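Local coordinates for NikO protein (Streptomyces tendae, PDB 4FQD) that is an enolpyruvyl transferase of the MurA subfamily, essential for biosynthesis of nikkomycin, at residues E13-H19 with D451-A457; H214-K218 with S336-F340. The protein carries 4 engineered substitutions. Residues are numbered along the deposited sequence.

In the fold
Contact 1 lies about 26 Å from the centre of the chain and contact 2 about 13 Å, on opposite sides of it; their centres are 37 Å apart and their nearest atoms about 22 Å. Contact 1, the more peripheral, joins the first and last strands of the chain within one sheet, with Leu16, Ile18 and Ile452 buried against helices and charged groups on the other, partly exposed face. Contact 2, the more interior, joins two irregular loops, one from each domain of the enolpyruvyl transferase fold. The chemistry follows: repeated backbone hydrogen bonds and 726 Å² buried in contact 1, against side chain-to-carbonyl bonds, a cation-pi pair, bridging waters and 427 Å² in contact 2.

Contact 1. Residues E13-H19 with D451-A457; sequences EPLLEIH and DIRHTTA
Strands 14-19 and 451-456 run antiparallel (141° between N-to-C directions, axes 4.3 Å apart at closest), with Pro14 opposite Thr456 and Ile18 opposite Ile452. Two hydrogen-bonded pairs are closed reciprocally: Leu15 N to Thr455 O (3.0 Å) with Thr455 N to Leu15 O (3.1 Å), and Glu17 N to Arg453 O (2.8 Å) with Arg453 N to Glu17 O (2.9 Å). His19 N reaches Asp451 O (3.0 Å), whereas a water joins His19 O (2.5 Å) to Asp451 N (3.1 Å); Ala457 N gives to Glu13 O (2.8 Å). Leu16 and Ile18 bond through their backbones to strand 425-429. On the Glu17 face, extended Arg453 meets Glu17 OE2 through NH1 (3.5 Å) and donates from NE to Asp451 OD1 (3.2 Å), while Glu17 OE1 bridges to Arg425. On the other face Leu16 CD2 lies 4.0 Å from the His454 ring centroid (CH-pi). First and last strands of the chain paired at a sheet edge, backed by helices 409-419 and 441-447, are consistent with a MurA-type inverse alpha/beta barrel.

Contact 2. Residues H214-K218 with S336-F340; sequences HPYLK and SRGVF
Lys218 sets its ammonium group over the face of the Phe340 ring, NZ lying 3.4 Å from the ring centroid and 16° off the normal, a cation-pi contact. Chi1 and chi2 of Lys218 are both m, chi3 is t and chi4 p; this bent path lets NZ donate to Gly338 O (2.9 Å) and to a water at 2.5 Å. That water links Lys218 NZ to Tyr216 OH (2.9 Å) and donates to Ser336 O (2.9 Å); a second water accepts from Leu217 N (2.9 Å) and donates to the same Ser336 O (2.9 Å). Tyr216, with chi1 t, brings CE1 to 3.6 Å from Ser336 O. Neither segment is helix or strand, and the nearest CA pair, Leu217 CA to Arg337 CA, is 7.0 Å apart, so side chains and water span most of the gap. Segment 214-218 leads from strand 209-213 to helix 219-231, with Lys218 at the N-cap position, and segment 336-340 from strand 331-334 to helix 344-351: connecting loops of separate sheets, meeting across the interface of the two domains typical of EPSP synthase-family enzymes. Arg337, its chi1 m and the next two angles t, extends NH2 to Pro215 O (2.9 Å, a weak bond) while Leu217 CD1 packs over its guanidinium, 3.7 Å from Arg337 CZ. The same NH2 salt-bridges Glu241, and Arg337 packs on Tyr359 of the second subunit.

Contact 1. Residues E13-H19 with D451-A457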
ATOM      1  N   GLU A  13      37.829  13.562  -6.552  1.00 61.37           N
ATOM      2  CA  GLU A  13      37.046  12.343  -6.655  1.00 52.91           C
ATOM      3  C   GLU A  13      36.215  12.347  -7.942  1.00 45.43           C
ATOM      4  O   GLU A  13      35.652  13.376  -8.311  1.00 41.93           O
ATOM      5  CB  GLU A  13      36.167  12.237  -5.410  1.00 61.23           C
ATOM      6  CG  GLU A  13      35.602  10.877  -5.142  1.00 61.46           C
ATOM      7  CD  GLU A  13      34.150  10.806  -5.514  1.00 65.83           C
ATOM      8  OE1 GLU A  13      33.324  11.341  -4.747  1.00 65.28           O
ATOM      9  OE2 GLU A  13      33.834  10.235  -6.575  1.00 61.74           O
ATOM     10  N   PRO A  14      36.152  11.195  -8.639  1.00 38.91           N
ATOM     11  CA  PRO A  14      35.510  11.102  -9.958  1.00 37.58           C
ATOM     12  C   PRO A  14      34.043  11.526  -9.982  1.00 31.08           C
ATOM     13  O   PRO A  14      33.257  11.122  -9.127  1.00 34.99           O
ATOM     14  CB  PRO A  14      35.639   9.612 -10.308  1.00 36.32           C
ATOM     15  CG  PRO A  14      35.898   8.925  -9.009  1.00 38.57           C
ATOM     16  CD  PRO A  14      36.711   9.899  -8.220  1.00 43.17           C
ATOM     17  N   LEU A  15      33.689  12.337 -10.974  1.00 29.53           N
ATOM     18  CA  LEU A  15      32.327  12.830 -11.125  1.00 23.81           C
ATOM     19  C   LEU A  15      31.729  12.413 -12.462  1.00 20.96           C
ATOM     20  O   LEU A  15      32.444  12.023 -13.384  1.00 21.53           O
ATOM     21  CB  LEU A  15      32.302  14.357 -11.039  1.00 30.09           C
ATOM     22  CG  LEU A  15      32.572  15.049  -9.705  1.00 36.55           C
ATOM     23  CD1 LEU A  15      32.606  16.555  -9.906  1.00 31.33           C
ATOM     24  CD2 LEU A  15      31.509  14.679  -8.693  1.00 37.18           C
ATOM     25  N   LEU A  16      30.407  12.501 -12.555  1.00 27.19           N
ATOM     26  CA  LEU A  16      29.718  12.416 -13.834  1.00 19.44           C
ATOM     27  C   LEU A  16      29.180  13.797 -14.176  1.00 18.23           C
ATOM     28  O   LEU A  16      28.420  14.381 -13.405  1.00 18.67           O
ATOM     29  CB  LEU A  16      28.568  11.410 -13.776  1.00 17.89           C
ATOM     30  CG  LEU A  16      28.931   9.925 -13.766  1.00 21.74           C
ATOM     31  CD1 LEU A  16      27.670   9.077 -13.811  1.00 14.08           C
ATOM     32  CD2 LEU A  16      29.849   9.587 -14.930  1.00 16.44           C
ATOM     33  N   GLU A  17      29.589  14.328 -15.322  1.00 23.93           N
ATOM     34  CA  GLU A  17      29.121  15.637 -15.757  1.00 18.92           C
ATOM     35  C   GLU A  17      27.989  15.470 -16.763  1.00 22.42           C
ATOM     36  O   GLU A  17      28.215  15.082 -17.909  1.00 23.69           O
ATOM     37  CB  GLU A  17      30.270  16.443 -16.363  1.00 23.47           C
ATOM     38  CG  GLU A  17      29.918  17.887 -16.684  1.00 30.53           C
ATOM     39  CD  GLU A  17      31.121  18.689 -17.141  1.00 38.25           C
ATOM     40  OE1 GLU A  17      32.032  18.919 -16.317  1.00 37.48           O
ATOM     41  OE2 GLU A  17      31.158  19.084 -18.325  1.00 38.12           O
ATOM     42  N   ILE A  18      26.769  15.761 -16.321  1.00 19.38           N
ATOM     43  CA  ILE A  18      25.583  15.523 -17.135  1.00 19.72           C
ATOM     44  C   ILE A  18      25.027  16.796 -17.769  1.00 17.76           C
ATOM     45  O   ILE A  18      24.772  17.785 -17.084  1.00 16.73           O
ATOM     46  CB  ILE A  18      24.464  14.848 -16.312  1.00 18.41           C
ATOM     47  CG1 ILE A  18      24.973  13.555 -15.671  1.00 16.05           C
ATOM     48  CG2 ILE A  18      23.248  14.572 -17.184  1.00 14.82           C
ATOM     49  CD1 ILE A  18      25.097  13.629 -14.166  1.00 14.46           C
ATOM     50  N   HIS A  19      24.844  16.759 -19.085  1.00 22.69           N
ATOM     51  CA  HIS A  19      24.176  17.836 -19.801  1.00 21.34           C
ATOM     52  C   HIS A  19      22.873  17.320 -20.399  1.00 16.77           C
ATOM     53  O   HIS A  19      22.848  16.830 -21.528  1.00 17.34           O
ATOM     54  CB  HIS A  19      25.072  18.396 -20.907  1.00 22.97           C
ATOM     55  CG  HIS A  19      26.314  19.062 -20.402  1.00 33.04           C
ATOM     56  ND1 HIS A  19      27.515  18.400 -20.269  1.00 34.61           N
ATOM     57  CD2 HIS A  19      26.541  20.334 -19.995  1.00 25.18           C
ATOM     58  CE1 HIS A  19      28.428  19.235 -19.806  1.00 33.38           C
ATOM     59  NE2 HIS A  19      27.862  20.416 -19.630  1.00 25.65           N
ATOM     60  N   ASP A 451      24.443  13.173 -23.166  1.00 18.54           N
ATOM     61  CA  ASP A 451      25.700  13.889 -22.995  1.00 20.19           C
ATOM     62  C   ASP A 451      26.223  13.717 -21.574  1.00 17.91           C
ATOM     63  O   ASP A 451      25.991  14.560 -20.708  1.00 19.36           O
ATOM     64  CB  ASP A 451      25.526  15.373 -23.328  1.00 22.02           C
ATOM     65  CG  ASP A 451      26.848  16.115 -23.391  1.00 27.72           C
ATOM     66  OD1 ASP A 451      27.903  15.451 -23.463  1.00 34.85           O
ATOM     67  OD2 ASP A 451      26.831  17.364 -23.380  1.00 32.36           O
ATOM     68  N   ILE A 452      26.924  12.612 -21.342  1.00 18.66           N
ATOM     69  CA  ILE A 452      27.497  12.317 -20.034  1.00 21.28           C
ATOM     70  C   ILE A 452      29.014  12.220 -20.140  1.00 20.00           C
ATOM     71  O   ILE A 452      29.540  11.495 -20.984  1.00 20.71           O
ATOM     72  CB  ILE A 452      26.944  11.000 -19.460  1.00 19.67           C
ATOM     73  CG1 ILE A 452      25.418  10.965 -19.579  1.00 14.74           C
ATOM     74  CG2 ILE A 452      27.383  10.823 -18.011  1.00 14.78           C
ATOM     75  CD1 ILE A 452      24.800   9.663 -19.129  1.00 15.90           C
ATOM     76  N   ARG A 453      29.713  12.954 -19.281  1.00 24.90           N
ATOM     77  CA  ARG A 453      31.169  13.019 -19.341  1.00 23.24           C
ATOM     78  C   ARG A 453      31.807  12.591 -18.022  1.00 25.39           C
ATOM     79  O   ARG A 453      31.269  12.856 -16.949  1.00 21.02           O
ATOM     80  CB  ARG A 453      31.613  14.437 -19.703  1.00 26.94           C
ATOM     81  CG  ARG A 453      30.895  15.011 -20.914  1.00 39.09           C
ATOM     82  CD  ARG A 453      31.165  16.496 -21.079  1.00 35.31           C
ATOM     83  NE  ARG A 453      30.319  17.082 -22.114  1.00 38.33           N
ATOM     84  CZ  ARG A 453      30.321  18.369 -22.444  1.00 48.74           C
ATOM     85  NH1 ARG A 453      31.129  19.215 -21.819  1.00 46.59           N
ATOM     86  NH2 ARG A 453      29.513  18.811 -23.398  1.00 47.59           N
ATOM     87  N   HIS A 454      32.954  11.924 -18.113  1.00 26.03           N
ATOM     88  CA  HIS A 454      33.703  11.519 -16.927  1.00 24.76           C
ATOM     89  C   HIS A 454      34.719  12.590 -16.539  1.00 28.25           C
ATOM     90  O   HIS A 454      35.668  12.851 -17.277  1.00 37.68           O
ATOM     91  CB  HIS A 454      34.418  10.188 -17.166  1.00 21.61           C
ATOM     92  CG  HIS A 454      33.493   9.014 -17.269  1.00 24.62           C
ATOM     93  ND1 HIS A 454      33.136   8.251 -16.180  1.00 25.65           N
ATOM     94  CD2 HIS A 454      32.855   8.473 -18.334  1.00 29.09           C
ATOM     95  CE1 HIS A 454      32.317   7.291 -16.566  1.00 22.95           C
ATOM     96  NE2 HIS A 454      32.129   7.402 -17.870  1.00 26.16           N
ATOM     97  N   THR A 455      34.513  13.208 -15.381  1.00 25.46           N
ATOM     98  CA  THR A 455      35.407  14.258 -14.907  1.00 30.63           C
ATOM     99  C   THR A 455      35.918  13.958 -13.502  1.00 30.15           C
ATOM    100  O   THR A 455      35.838  12.823 -13.030  1.00 29.07           O
ATOM    101  CB  THR A 455      34.712  15.632 -14.895  1.00 33.70           C
ATOM    102  OG1 THR A 455      33.564  15.582 -14.040  1.00 37.91           O
ATOM    103  CG2 THR A 455      34.277  16.025 -16.299  1.00 34.06           C
ATOM    104  N   THR A 456      36.446  14.983 -12.842  1.00 38.03           N
ATOM    105  CA  THR A 456      36.937  14.846 -11.476  1.00 43.08           C
ATOM    106  C   THR A 456      36.480  16.034 -10.631  1.00 49.55           C
ATOM    107  O   THR A 456      36.207  17.114 -11.157  1.00 52.97           O
ATOM    108  CB  THR A 456      38.475  14.732 -11.435  1.00 38.34           C
ATOM    109  OG1 THR A 456      38.935  14.018 -12.589  1.00 41.47           O
ATOM    110  CG2 THR A 456      38.928  13.999 -10.180  1.00 44.54           C
ATOM    111  N   ALA A 457      36.399  15.823  -9.321  1.00 51.39           N
ATOM    112  CA  ALA A 457      35.905  16.832  -8.379  1.00 62.74           C
ATOM    113  C   ALA A 457      36.565  18.226  -8.397  1.00 75.83           C
ATOM    114  O   ALA A 457      35.851  19.229  -8.372  1.00 77.13           O
ATOM    115  CB  ALA A 457      35.882  16.267  -6.958  1.00 65.96           C
TER
HETATM  116  O   HOH W   1      21.825  14.749 -22.508  1.00 22.36           O

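Contact 2. Residues H214-K218 with S336-F340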
ATOM      1  N   HIS A 214       5.492 -21.783   1.703  1.00 12.77           N
ATOM      2  CA  HIS A 214       5.369 -20.382   1.291  1.00 17.08           C
ATOM      3  C   HIS A 214       6.688 -19.793   0.792  1.00 15.94           C
ATOM      4  O   HIS A 214       7.229 -18.873   1.406  1.00 15.39           O
ATOM      5  CB  HIS A 214       4.822 -19.525   2.436  1.00 15.49           C
ATOM      6  CG  HIS A 214       3.546 -20.040   3.026  1.00 18.32           C
ATOM      7  ND1 HIS A 214       3.491 -20.667   4.250  1.00 18.12           N
ATOM      8  CD2 HIS A 214       2.275 -20.019   2.555  1.00 19.21           C
ATOM      9  CE1 HIS A 214       2.244 -21.011   4.512  1.00 22.29           C
ATOM     10  NE2 HIS A 214       1.485 -20.631   3.499  1.00 28.66           N
ATOM     11  N   PRO A 215       7.207 -20.314  -0.329  1.00 13.15           N
ATOM     12  CA  PRO A 215       8.523 -19.885  -0.811  1.00 16.06           C
ATOM     13  C   PRO A 215       8.483 -18.575  -1.593  1.00 12.88           C
ATOM     14  O   PRO A 215       7.420 -18.143  -2.043  1.00 11.32           O
ATOM     15  CB  PRO A 215       8.927 -21.028  -1.741  1.00 15.25           C
ATOM     16  CG  PRO A 215       7.631 -21.505  -2.300  1.00 13.93           C
ATOM     17  CD  PRO A 215       6.607 -21.336  -1.205  1.00 12.64           C
ATOM     18  N   TYR A 216       9.648 -17.951  -1.737  1.00 12.37           N
ATOM     19  CA  TYR A 216       9.815 -16.782  -2.591  1.00 14.13           C
ATOM     20  C   TYR A 216       9.578 -17.233  -4.029  1.00 15.45           C
ATOM     21  O   TYR A 216       9.970 -18.338  -4.402  1.00  9.96           O
ATOM     22  CB  TYR A 216      11.227 -16.228  -2.416  1.00 16.19           C
ATOM     23  CG  TYR A 216      11.465 -14.865  -3.023  1.00 19.74           C
ATOM     24  CD1 TYR A 216      10.900 -13.724  -2.467  1.00 14.22           C
ATOM     25  CD2 TYR A 216      12.283 -14.716  -4.135  1.00 18.76           C
ATOM     26  CE1 TYR A 216      11.129 -12.474  -3.016  1.00 13.07           C
ATOM     27  CE2 TYR A 216      12.520 -13.474  -4.686  1.00 20.06           C
ATOM     28  CZ  TYR A 216      11.940 -12.358  -4.125  1.00 21.21           C
ATOM     29  OH  TYR A 216      12.175 -11.121  -4.679  1.00 31.41           O
ATOM     30  N   LEU A 217       8.941 -16.389  -4.836  1.00  9.12           N
ATOM     31  CA  LEU A 217       8.419 -16.838  -6.128  1.00 10.62           C
ATOM     32  C   LEU A 217       9.010 -16.169  -7.370  1.00 12.66           C
ATOM     33  O   LEU A 217       8.670 -16.541  -8.493  1.00 16.83           O
ATOM     34  CB  LEU A 217       6.895 -16.701  -6.148  1.00 16.66           C
ATOM     35  CG  LEU A 217       6.148 -17.538  -5.108  1.00 19.02           C
ATOM     36  CD1 LEU A 217       4.672 -17.177  -5.091  1.00 13.60           C
ATOM     37  CD2 LEU A 217       6.343 -19.025  -5.380  1.00  9.68           C
ATOM     38  N   LYS A 218       9.882 -15.186  -7.178  1.00 11.57           N
ATOM     39  CA  LYS A 218      10.500 -14.495  -8.307  1.00 15.15           C
ATOM     40  C   LYS A 218      11.506 -15.408  -9.013  1.00 18.79           C
ATOM     41  O   LYS A 218      11.994 -16.365  -8.411  1.00 16.81           O
ATOM     42  CB  LYS A 218      11.173 -13.206  -7.830  1.00 17.02           C
ATOM     43  CG  LYS A 218      10.212 -12.209  -7.201  1.00 15.56           C
ATOM     44  CD  LYS A 218       9.088 -11.853  -8.161  1.00 15.03           C
ATOM     45  CE  LYS A 218       8.146 -10.820  -7.565  1.00 12.72           C
ATOM     46  NZ  LYS A 218       8.824  -9.517  -7.327  1.00 12.37           N
ATOM     47  N   SER A 336       7.665  -8.467  -1.258  1.00  9.98           N
ATOM     48  CA  SER A 336       8.326  -9.668  -1.758  1.00 11.64           C
ATOM     49  C   SER A 336       7.516 -10.372  -2.844  1.00 12.98           C
ATOM     50  O   SER A 336       8.064 -10.800  -3.860  1.00  8.70           O
ATOM     51  CB  SER A 336       8.614 -10.634  -0.607  1.00 15.05           C
ATOM     52  OG  SER A 336       9.441 -10.029   0.373  1.00 13.35           O
ATOM     53  N   ARG A 337       6.210 -10.491  -2.625  1.00 11.05           N
ATOM     54  CA  ARG A 337       5.331 -11.097  -3.617  1.00  9.34           C
ATOM     55  C   ARG A 337       4.587 -10.030  -4.412  1.00 12.86           C
ATOM     56  O   ARG A 337       3.435 -10.217  -4.799  1.00 16.06           O
ATOM     57  CB  ARG A 337       4.347 -12.061  -2.955  1.00 13.48           C
ATOM     58  CG  ARG A 337       5.013 -13.255  -2.299  1.00  9.38           C
ATOM     59  CD  ARG A 337       4.012 -14.357  -2.024  1.00 14.12           C
ATOM     60  NE  ARG A 337       4.666 -15.579  -1.569  1.00 17.53           N
ATOM     61  CZ  ARG A 337       4.063 -16.758  -1.477  1.00 17.05           C
ATOM     62  NH1 ARG A 337       2.786 -16.878  -1.813  1.00  9.30           N
ATOM     63  NH2 ARG A 337       4.737 -17.819  -1.053  1.00 14.58           N
ATOM     64  N   GLY A 338       5.260  -8.910  -4.650  1.00 15.94           N
ATOM     65  CA  GLY A 338       4.693  -7.827  -5.429  1.00 10.03           C
ATOM     66  C   GLY A 338       5.766  -7.044  -6.158  1.00 11.50           C
ATOM     67  O   GLY A 338       6.691  -7.624  -6.728  1.00 15.77           O
ATOM     68  N   VAL A 339       5.642  -5.722  -6.136  1.00 11.11           N
ATOM     69  CA  VAL A 339       6.603  -4.846  -6.793  1.00 12.68           C
ATOM     70  C   VAL A 339       7.971  -4.931  -6.125  1.00 13.77           C
ATOM     71  O   VAL A 339       8.075  -4.871  -4.899  1.00 12.39           O
ATOM     72  CB  VAL A 339       6.124  -3.382  -6.776  1.00 12.55           C
ATOM     73  CG1 VAL A 339       7.134  -2.479  -7.469  1.00 12.59           C
ATOM     74  CG2 VAL A 339       4.762  -3.270  -7.436  1.00 15.63           C
ATOM     75  N   PHE A 340       9.014  -5.076  -6.936  1.00 14.98           N
ATOM     76  CA  PHE A 340      10.382  -5.116  -6.432  1.00 12.68           C
ATOM     77  C   PHE A 340      10.747  -3.831  -5.702  1.00 14.55           C
ATOM     78  O   PHE A 340      10.219  -2.760  -6.001  1.00 15.23           O
ATOM     79  CB  PHE A 340      11.374  -5.350  -7.572  1.00 14.24           C
ATOM     80  CG  PHE A 340      11.553  -6.794  -7.934  1.00 15.98           C
ATOM     81  CD1 PHE A 340      12.278  -7.640  -7.112  1.00 12.46           C
ATOM     82  CD2 PHE A 340      11.014  -7.301  -9.105  1.00 15.14           C
ATOM     83  CE1 PHE A 340      12.450  -8.969  -7.443  1.00 15.86           C
ATOM     84  CE2 PHE A 340      11.184  -8.629  -9.441  1.00 17.47           C
ATOM     85  CZ  PHE A 340      11.905  -9.464  -8.610  1.00 17.42           C
TER
HETATM   86  O   HOH W   2      10.080  -9.160  -5.151  1.00 14.42           O
HETATM   87  O   HOH W   3       7.910 -13.676  -4.468  1.00  6.37           O